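Local atomic coordinates of 3-dehydroquinate dehydratase (Geobacillus kaustophilus, PDB entry 2YR1), a protein that probably catalyses the cis-dehydration of 3-dehydroquinate to 3-dehydroshikimate, the third step of the chorismate pathway, through a Schiff-base intermediate. Residues L48-A53 / V226-G231; Q164-G169 / L199-I204; I214-G219 / P237-I242. All coordinates share one frame; numbering follows the deposited sequence.

Contact 1: residues L48-A53 / V226-G231; sequences LLEWRA and VTFAVG
L48 faces V226 and E50 faces F228 across the interior of the barrel, with L48 CA 9.0 Å from V226 CA and E50 CA also 9.0 Å from F228 CA. The two strands run parallel but are not hydrogen-bonded to each other. Strand 21-26 lies between them in the sheet. At L48 and V226 the contact is apolar: L48 CD1 lies 4.4 Å from V226 CG1, a loose touch between branch ends. Two residues on along both strands, the carboxylate of E50 meets the ring of F228. E50 is fully stretched, with CG anti to the backbone N (chi1 175°), and this carries its carboxylate inward to the ring. E50 OE1 stands 3.3 Å from F228 CE1 and 3.7 Å from F228 CD1, at an oblique approach to the ring. The carboxylate and ring planes are almost perpendicular, at 87°. F228 does not aim its first bond straight at E50, but the CD1-CE1 flank of its ring comes up to the carboxylate. C23, on the strand between, touches E50, V226 and F228. The other oxygen, E50 OE2, is hydrogen-bonded to T84 OG1 and has a long, weak ion pair with R86. This is the inner wall of a parallel TIM barrel, the fold of type I dehydroquinases. E50, W51, R52 and R86 are predicted to bind 3-dehydroquinate. R52 is the centre of an inverse gamma turn at the end of the strand, and its NH1 bonds to S235 O. The chemistry is thus uneven across E50. One oxygen has polar partners, while the other lies against an aromatic ring that gives it no hydrogen bond. This arrangement would probably limit rotation of the carboxylate, beside the predicted substrate site.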
loop_
_atom_site.group_PDB
_atom_site.type_symbol
_atom_site.label_atom_id
_atom_site.label_comp_id
_atom_site.label_asym_id
_atom_site.label_seq_id
_atom_site.Cartn_x
_atom_site.Cartn_y
_atom_site.Cartn_z
ATOM N N LEU A 48 21.080 -4.355 -2.719
ATOM C CA LEU A 48 22.073 -3.290 -2.647
ATOM C C LEU A 48 22.478 -3.005 -1.201
ATOM O O LEU A 48 21.743 -3.305 -0.265
ATOM C CB LEU A 48 21.524 -1.989 -3.246
ATOM C CG LEU A 48 20.733 -2.039 -4.554
ATOM C CD1 LEU A 48 20.303 -0.621 -4.917
ATOM C CD2 LEU A 48 21.582 -2.649 -5.654
ATOM N N LEU A 49 23.643 -2.384 -1.049
ATOM C CA LEU A 49 24.194 -2.035 0.253
ATOM C C LEU A 49 24.510 -0.547 0.271
ATOM O O LEU A 49 25.267 -0.068 -0.577
ATOM C CB LEU A 49 25.486 -2.827 0.472
ATOM C CG LEU A 49 26.095 -2.973 1.863
ATOM C CD1 LEU A 49 25.155 -3.752 2.754
ATOM C CD2 LEU A 49 27.410 -3.718 1.741
ATOM N N GLU A 50 23.930 0.194 1.208
ATOM C CA GLU A 50 24.219 1.619 1.288
ATOM C C GLU A 50 25.057 1.924 2.511
ATOM O O GLU A 50 24.552 1.921 3.631
ATOM C CB GLU A 50 22.960 2.480 1.383
ATOM C CG GLU A 50 23.332 3.958 1.580
ATOM C CD GLU A 50 22.163 4.846 1.960
ATOM O OE1 GLU A 50 21.306 4.415 2.766
ATOM O OE2 GLU A 50 22.109 5.988 1.466
ATOM N N TRP A 51 26.341 2.183 2.342
ATOM C CA TRP A 51 27.043 2.499 3.553
ATOM C C TRP A 51 26.975 3.992 3.745
ATOM O O TRP A 51 27.356 4.783 2.884
ATOM C CB TRP A 51 28.457 1.888 3.574
ATOM C CG TRP A 51 29.628 2.689 3.170
ATOM C CD1 TRP A 51 29.950 3.092 1.908
ATOM C CD2 TRP A 51 30.764 3.001 3.994
ATOM N NE1 TRP A 51 31.228 3.617 1.890
ATOM C CE2 TRP A 51 31.748 3.574 3.156
ATOM C CE3 TRP A 51 31.045 2.844 5.359
ATOM C CZ2 TRP A 51 32.999 3.989 3.635
ATOM C CZ3 TRP A 51 32.288 3.255 5.834
ATOM C CH2 TRP A 51 33.248 3.823 4.973
ATOM N N ARG A 52 26.357 4.356 4.863
ATOM C CA ARG A 52 26.165 5.731 5.263
ATOM C C ARG A 52 27.454 6.244 5.909
ATOM O O ARG A 52 27.554 6.398 7.137
ATOM C CB ARG A 52 24.997 5.805 6.243
ATOM C CG ARG A 52 23.629 5.792 5.590
ATOM C CD ARG A 52 23.387 7.117 4.895
ATOM N NE ARG A 52 23.390 8.237 5.834
ATOM C CZ ARG A 52 22.381 8.526 6.652
ATOM N NH1 ARG A 52 21.289 7.775 6.641
ATOM N NH2 ARG A 52 22.458 9.564 7.477
ATOM N N ALA A 53 28.432 6.521 5.054
ATOM C CA ALA A 53 29.745 6.977 5.481
ATOM C C ALA A 53 29.754 8.175 6.422
ATOM O O ALA A 53 30.782 8.459 7.046
ATOM C CB ALA A 53 30.612 7.259 4.256
ATOM N N VAL A 226 13.574 1.440 -5.746
ATOM C CA VAL A 226 14.356 0.928 -4.637
ATOM C C VAL A 226 13.655 1.204 -3.314
ATOM O O VAL A 226 13.062 2.260 -3.157
ATOM C CB VAL A 226 15.713 1.629 -4.555
ATOM C CG1 VAL A 226 16.514 1.048 -3.401
ATOM C CG2 VAL A 226 16.450 1.508 -5.864
ATOM N N THR A 227 13.700 0.254 -2.386
ATOM C CA THR A 227 13.103 0.473 -1.060
ATOM C C THR A 227 14.204 0.144 -0.040
ATOM O O THR A 227 14.959 -0.816 -0.225
ATOM C CB THR A 227 11.856 -0.423 -0.802
ATOM O OG1 THR A 227 11.287 -0.103 0.479
ATOM C CG2 THR A 227 12.242 -1.908 -0.794
ATOM N N PHE A 228 14.319 0.963 1.004
ATOM C CA PHE A 228 15.329 0.756 2.027
ATOM C C PHE A 228 14.773 -0.027 3.222
ATOM O O PHE A 228 13.771 0.373 3.826
ATOM C CB PHE A 228 15.896 2.096 2.506
ATOM C CG PHE A 228 16.756 2.812 1.480
ATOM C CD1 PHE A 228 17.773 3.663 1.896
ATOM C CD2 PHE A 228 16.545 2.648 0.113
ATOM C CE1 PHE A 228 18.571 4.337 0.965
ATOM C CE2 PHE A 228 17.338 3.320 -0.830
ATOM C CZ PHE A 228 18.350 4.162 -0.400
ATOM N N ALA A 229 15.433 -1.137 3.558
ATOM C CA ALA A 229 15.003 -1.987 4.677
ATOM C C ALA A 229 16.134 -2.188 5.680
ATOM O O ALA A 229 17.298 -1.868 5.395
ATOM C CB ALA A 229 14.547 -3.324 4.153
ATOM N N VAL A 230 15.808 -2.722 6.851
ATOM C CA VAL A 230 16.840 -2.952 7.858
ATOM C C VAL A 230 17.498 -4.310 7.674
ATOM O O VAL A 230 16.824 -5.343 7.650
ATOM C CB VAL A 230 16.275 -2.885 9.288
ATOM C CG1 VAL A 230 17.390 -3.225 10.311
ATOM C CG2 VAL A 230 15.708 -1.506 9.559
ATOM N N GLY A 231 18.819 -4.301 7.532
ATOM C CA GLY A 231 19.566 -5.540 7.381
ATOM C C GLY A 231 20.272 -5.815 8.703
ATOM O O GLY A 231 20.578 -6.966 9.041
#

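Contact 2: residues Q164-G169 / L199-I204; sequences QAERYG and LAIPLI
E166 on helix 155-167 reaches across to the backbone of A200 and makes the one hydrogen bond of this contact. A200 N donates to E166 OE2 at 2.8 Å, and the bond is nearly straight at 171°. It meets the oxygen on its syn side, 24° out of the carboxylate plane. The side chain gets there by being stretched out, with CG anti to the backbone N and the chain extended beyond it. The other oxygen, E166 OE1, rests 3.4 Å from L199 CD2, an apolar neighbour. A200 CB also lies alongside, 3.7 Å from E166 OE2. Nearer the helix the contact is purely aliphatic. I201 CD1 touches E166 CB at 4.0 Å, and L199 CD1 comes to within 4.1 Å of the same E166 CB. I201 and L199 run antiparallel to the E166 side chain. I201 holds CG1 between its backbone N and carbonyl carbon (chi1 63°), which turns the CD1 end to the helix. In the TIM barrel, this joins the C-terminal end of one outer helix to the loop that leads from helix 182-198 into strand 203-207. Strand 172-177, which follows helix 155-167, is the sheet neighbour of strand 203-207. Its A173 is common to both parts: it touches A165 and L203, and pairs through its backbone with P202 and I204. L199 also packs on M162 and R163, earlier in helix 155-167. The helix ends at R167, and a Schellman motif follows. G169 has positive phi, and G169 N bonds back to E166 O at 3.0 Å. G169 O then receives a hydrogen bond from R132. R167, exposed to solvent, bonds through NH1 to Q164 OE1 at 3.0 Å, one turn back.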
loop_
_atom_site.group_PDB
_atom_site.type_symbol
_atom_site.label_atom_id
_atom_site.label_comp_id
_atom_site.label_asym_id
_atom_site.label_seq_id
_atom_site.Cartn_x
_atom_site.Cartn_y
_atom_site.Cartn_z
ATOM N N GLN A 164 14.563 18.274 -11.746
ATOM C CA GLN A 164 15.855 18.953 -11.673
ATOM C C GLN A 164 17.003 17.954 -11.499
ATOM O O GLN A 164 18.076 18.113 -12.090
ATOM C CB GLN A 164 15.842 19.955 -10.515
ATOM C CG GLN A 164 16.839 21.092 -10.655
ATOM C CD GLN A 164 16.344 22.172 -11.595
ATOM O OE1 GLN A 164 16.188 21.947 -12.796
ATOM N NE2 GLN A 164 16.079 23.351 -11.048
ATOM N N ALA A 165 16.781 16.932 -10.678
ATOM C CA ALA A 165 17.800 15.923 -10.453
ATOM C C ALA A 165 18.190 15.338 -11.814
ATOM O O ALA A 165 19.372 15.189 -12.122
ATOM C CB ALA A 165 17.268 14.835 -9.534
ATOM N N GLU A 166 17.188 15.019 -12.631
ATOM C CA GLU A 166 17.449 14.476 -13.951
ATOM C C GLU A 166 18.142 15.552 -14.786
ATOM O O GLU A 166 19.059 15.247 -15.526
ATOM C CB GLU A 166 16.148 14.030 -14.636
ATOM C CG GLU A 166 16.376 13.454 -16.039
ATOM C CD GLU A 166 15.070 13.124 -16.745
ATOM O OE1 GLU A 166 14.178 13.992 -16.777
ATOM O OE2 GLU A 166 14.936 11.999 -17.258
ATOM N N ARG A 167 17.712 16.804 -14.654
ATOM C CA ARG A 167 18.338 17.911 -15.394
ATOM C C ARG A 167 19.848 18.009 -15.095
ATOM O O ARG A 167 20.648 18.321 -15.992
ATOM C CB ARG A 167 17.688 19.249 -15.034
ATOM C CG ARG A 167 16.204 19.352 -15.321
ATOM C CD ARG A 167 15.915 20.321 -16.454
ATOM N NE ARG A 167 14.484 20.437 -16.717
ATOM C CZ ARG A 167 13.601 20.995 -15.889
ATOM N NH1 ARG A 167 13.988 21.507 -14.724
ATOM N NH2 ARG A 167 12.319 21.029 -16.225
ATOM N N TYR A 168 20.235 17.744 -13.844
ATOM C CA TYR A 168 21.646 17.806 -13.441
ATOM C C TYR A 168 22.461 16.572 -13.814
ATOM O O TYR A 168 23.623 16.451 -13.434
ATOM C CB TYR A 168 21.771 18.041 -11.933
ATOM C CG TYR A 168 21.460 19.449 -11.488
ATOM C CD1 TYR A 168 20.485 19.692 -10.520
ATOM C CD2 TYR A 168 22.167 20.543 -11.999
ATOM C CE1 TYR A 168 20.220 20.976 -10.067
ATOM C CE2 TYR A 168 21.907 21.845 -11.550
ATOM C CZ TYR A 168 20.931 22.049 -10.582
ATOM O OH TYR A 168 20.670 23.318 -10.105
ATOM N N GLY A 169 21.848 15.639 -14.534
ATOM C CA GLY A 169 22.570 14.456 -14.950
ATOM C C GLY A 169 22.441 13.227 -14.078
ATOM O O GLY A 169 23.198 12.273 -14.243
ATOM N N LEU A 199 10.003 11.507 -16.180
ATOM C CA LEU A 199 11.440 11.238 -16.286
ATOM C C LEU A 199 11.820 9.970 -17.043
ATOM O O LEU A 199 11.049 9.018 -17.126
ATOM C CB LEU A 199 12.082 11.178 -14.891
ATOM C CG LEU A 199 11.752 12.296 -13.903
ATOM C CD1 LEU A 199 12.838 12.363 -12.851
ATOM C CD2 LEU A 199 11.622 13.615 -14.616
ATOM N N ALA A 200 13.032 9.955 -17.591
ATOM C CA ALA A 200 13.490 8.787 -18.332
ATOM C C ALA A 200 14.329 7.872 -17.446
ATOM O O ALA A 200 14.629 6.740 -17.832
ATOM C CB ALA A 200 14.307 9.230 -19.566
ATOM N N ILE A 201 14.689 8.346 -16.251
ATOM C CA ILE A 201 15.535 7.570 -15.334
ATOM C C ILE A 201 14.744 7.005 -14.138
ATOM O O ILE A 201 13.627 7.444 -13.869
ATOM C CB ILE A 201 16.677 8.447 -14.778
ATOM C CG1 ILE A 201 16.080 9.587 -13.947
ATOM C CG2 ILE A 201 17.522 9.016 -15.925
ATOM C CD1 ILE A 201 17.124 10.459 -13.205
ATOM N N PRO A 202 15.310 6.009 -13.434
ATOM C CA PRO A 202 14.653 5.396 -12.266
ATOM C C PRO A 202 14.455 6.419 -11.147
ATOM O O PRO A 202 15.193 7.398 -11.051
ATOM C CB PRO A 202 15.629 4.284 -11.854
ATOM C CG PRO A 202 16.226 3.870 -13.201
ATOM C CD PRO A 202 16.496 5.218 -13.842
ATOM N N LEU A 203 13.471 6.160 -10.294
ATOM C CA LEU A 203 13.120 7.027 -9.178
ATOM C C LEU A 203 13.151 6.240 -7.864
ATOM O O LEU A 203 12.834 5.046 -7.835
ATOM C CB LEU A 203 11.691 7.535 -9.384
ATOM C CG LEU A 203 11.328 8.876 -10.009
ATOM C CD1 LEU A 203 12.393 9.352 -10.966
ATOM C CD2 LEU A 203 9.972 8.733 -10.672
ATOM N N ILE A 204 13.539 6.907 -6.784
ATOM C CA ILE A 204 13.534 6.285 -5.454
ATOM C C ILE A 204 12.810 7.261 -4.576
ATOM O O ILE A 204 13.279 8.384 -4.378
ATOM C CB ILE A 204 14.928 6.098 -4.849
ATOM C CG1 ILE A 204 15.793 5.229 -5.756
ATOM C CG2 ILE A 204 14.820 5.448 -3.449
ATOM C CD1 ILE A 204 17.246 5.163 -5.280
#

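Contact 3: residues I214-G219 / P237-I242; sequences ITRLAG and PGQIPI
P237 O accepts a hydrogen bond from R216 NH2 at 3.0 Å, with the donor above the carbonyl plane and the N-H...O angle at 152°. The next carbonyl, G238 O, lies 3.0 Å from R216 NE. R216 gets this far because it is extended from CG to NE. Q239 then lays its CG over one face of the guanidinium, 3.8 Å above the plane and over its centre. The amide of Q239 is turned 90° to that plane. A water accepts from R216 NH2 at 3.3 Å and, weakly, from Q239 NE2; Q239 OE1 is held by S235 N. R216, Q239 and S235 are predicted to bind 3-dehydroquinate. The segment lies in the loop after strand 226-228 of the TIM barrel, before helix 242-256. I240 points back to helix 213-218, toward the aliphatic part of R216, though the placing of its CD1 is doubtful. I240 also touches V245 on the following helix and Y255 of the second subunit. P241 is at the N-cap position of helix 242-256, and it too packs on Y255 of the second subunit.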
loop_
_atom_site.group_PDB
_atom_site.type_symbol
_atom_site.label_atom_id
_atom_site.label_comp_id
_atom_site.label_asym_id
_atom_site.label_seq_id
_atom_site.Cartn_x
_atom_site.Cartn_y
_atom_site.Cartn_z
ATOM N N ILE A 214 3.800 2.060 4.376
ATOM C CA ILE A 214 3.173 1.564 3.151
ATOM C C ILE A 214 3.980 1.900 1.914
ATOM O O ILE A 214 4.004 1.121 0.948
ATOM C CB ILE A 214 1.715 2.107 2.954
ATOM C CG1 ILE A 214 1.062 1.423 1.745
ATOM C CG2 ILE A 214 1.730 3.626 2.707
ATOM C CD1 ILE A 214 0.910 -0.110 1.874
ATOM N N THR A 215 4.643 3.051 1.945
ATOM C CA THR A 215 5.424 3.482 0.798
ATOM C C THR A 215 6.670 2.642 0.539
ATOM O O THR A 215 7.133 2.541 -0.605
ATOM C CB THR A 215 5.787 4.965 0.926
ATOM O OG1 THR A 215 5.957 5.506 -0.378
ATOM C CG2 THR A 215 7.064 5.159 1.706
ATOM N N ARG A 216 7.203 2.022 1.585
ATOM C CA ARG A 216 8.381 1.177 1.449
ATOM C C ARG A 216 7.993 -0.201 0.913
ATOM O O ARG A 216 8.818 -0.923 0.355
ATOM C CB ARG A 216 9.084 1.024 2.821
ATOM C CG ARG A 216 9.496 2.341 3.453
ATOM C CD ARG A 216 10.292 2.120 4.747
ATOM N NE ARG A 216 10.787 3.355 5.348
ATOM C CZ ARG A 216 11.818 4.062 4.891
ATOM N NH1 ARG A 216 12.478 3.669 3.812
ATOM N NH2 ARG A 216 12.210 5.161 5.524
ATOM N N LEU A 217 6.726 -0.564 1.065
ATOM C CA LEU A 217 6.268 -1.871 0.619
ATOM C C LEU A 217 5.512 -1.824 -0.706
ATOM O O LEU A 217 5.431 -2.833 -1.401
ATOM C CB LEU A 217 5.354 -2.494 1.685
ATOM C CG LEU A 217 5.876 -2.687 3.119
ATOM C CD1 LEU A 217 4.733 -3.066 4.032
ATOM C CD2 LEU A 217 6.962 -3.762 3.149
ATOM N N ALA A 218 4.959 -0.659 -1.048
ATOM C CA ALA A 218 4.164 -0.531 -2.266
ATOM C C ALA A 218 4.550 0.610 -3.195
ATOM O O ALA A 218 3.910 0.816 -4.215
ATOM C CB ALA A 218 2.687 -0.393 -1.889
ATOM N N GLY A 219 5.586 1.356 -2.850
ATOM C CA GLY A 219 5.981 2.455 -3.707
ATOM C C GLY A 219 6.357 2.006 -5.108
ATOM O O GLY A 219 6.169 2.755 -6.068
ATOM N N PRO A 237 14.127 6.755 9.852
ATOM C CA PRO A 237 12.840 6.399 10.464
ATOM C C PRO A 237 11.870 5.613 9.575
ATOM O O PRO A 237 11.657 5.943 8.409
ATOM C CB PRO A 237 12.273 7.759 10.888
ATOM C CG PRO A 237 12.930 8.723 9.930
ATOM C CD PRO A 237 14.338 8.211 9.893
ATOM N N GLY A 238 11.300 4.553 10.132
ATOM C CA GLY A 238 10.341 3.759 9.380
ATOM C C GLY A 238 10.849 2.592 8.552
ATOM O O GLY A 238 10.054 1.923 7.902
ATOM N N GLN A 239 12.153 2.336 8.557
ATOM C CA GLN A 239 12.674 1.214 7.786
ATOM C C GLN A 239 12.232 -0.092 8.464
ATOM O O GLN A 239 12.316 -0.235 9.680
ATOM C CB GLN A 239 14.209 1.295 7.678
ATOM C CG GLN A 239 14.735 2.575 6.988
ATOM C CD GLN A 239 16.250 2.582 6.810
ATOM O OE1 GLN A 239 16.976 1.901 7.543
ATOM N NE2 GLN A 239 16.736 3.369 5.847
ATOM N N ILE A 240 11.770 -1.034 7.648
ATOM C CA ILE A 240 11.260 -2.336 8.075
ATOM C C ILE A 240 12.279 -3.440 7.846
ATOM O O ILE A 240 13.066 -3.373 6.903
ATOM C CB ILE A 240 9.979 -2.692 7.263
ATOM C CG1 ILE A 240 8.871 -1.709 7.599
ATOM C CG2 ILE A 240 9.529 -4.118 7.513
ATOM C CD1 ILE A 240 9.121 -0.352 7.088
ATOM N N PRO A 241 12.280 -4.469 8.712
ATOM C CA PRO A 241 13.214 -5.585 8.565
ATOM C C PRO A 241 13.079 -6.240 7.195
ATOM O O PRO A 241 11.977 -6.561 6.722
ATOM C CB PRO A 241 12.818 -6.517 9.707
ATOM C CG PRO A 241 12.444 -5.542 10.784
ATOM C CD PRO A 241 11.600 -4.533 10.021
ATOM N N ILE A 242 14.219 -6.442 6.559
ATOM C CA ILE A 242 14.264 -7.014 5.237
ATOM C C ILE A 242 13.391 -8.256 5.015
ATOM O O ILE A 242 12.794 -8.417 3.937
ATOM C CB ILE A 242 15.714 -7.310 4.870
ATOM C CG1 ILE A 242 15.798 -7.785 3.421
ATOM C CG2 ILE A 242 16.285 -8.330 5.833
ATOM C CD1 ILE A 242 17.216 -7.801 2.893
HETATM O O HOH W 1 15.041 5.728 3.982
#

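Contacts 1 and 3 are close neighbours, with centres about 12 Å apart. They share two probable hydrogen bonds: T227 OG1 to R216 O at 2.6 Å and V230 N to I240 O at 2.8 Å. Both line the predicted 3-dehydroquinate pocket, where the side chains of E50 and Q239 are about 6 Å apart. Contact 2 lies farther off, its centre about 20 Å from that of contact 1 and about 22 Å from that of contact 3. It still touches contact 1 where the barrel closes, with V226 O 3.7 Å from I204 CG2. Its I201 side chain is about 9 Å from that of K174, the predicted Schiff-base lysine.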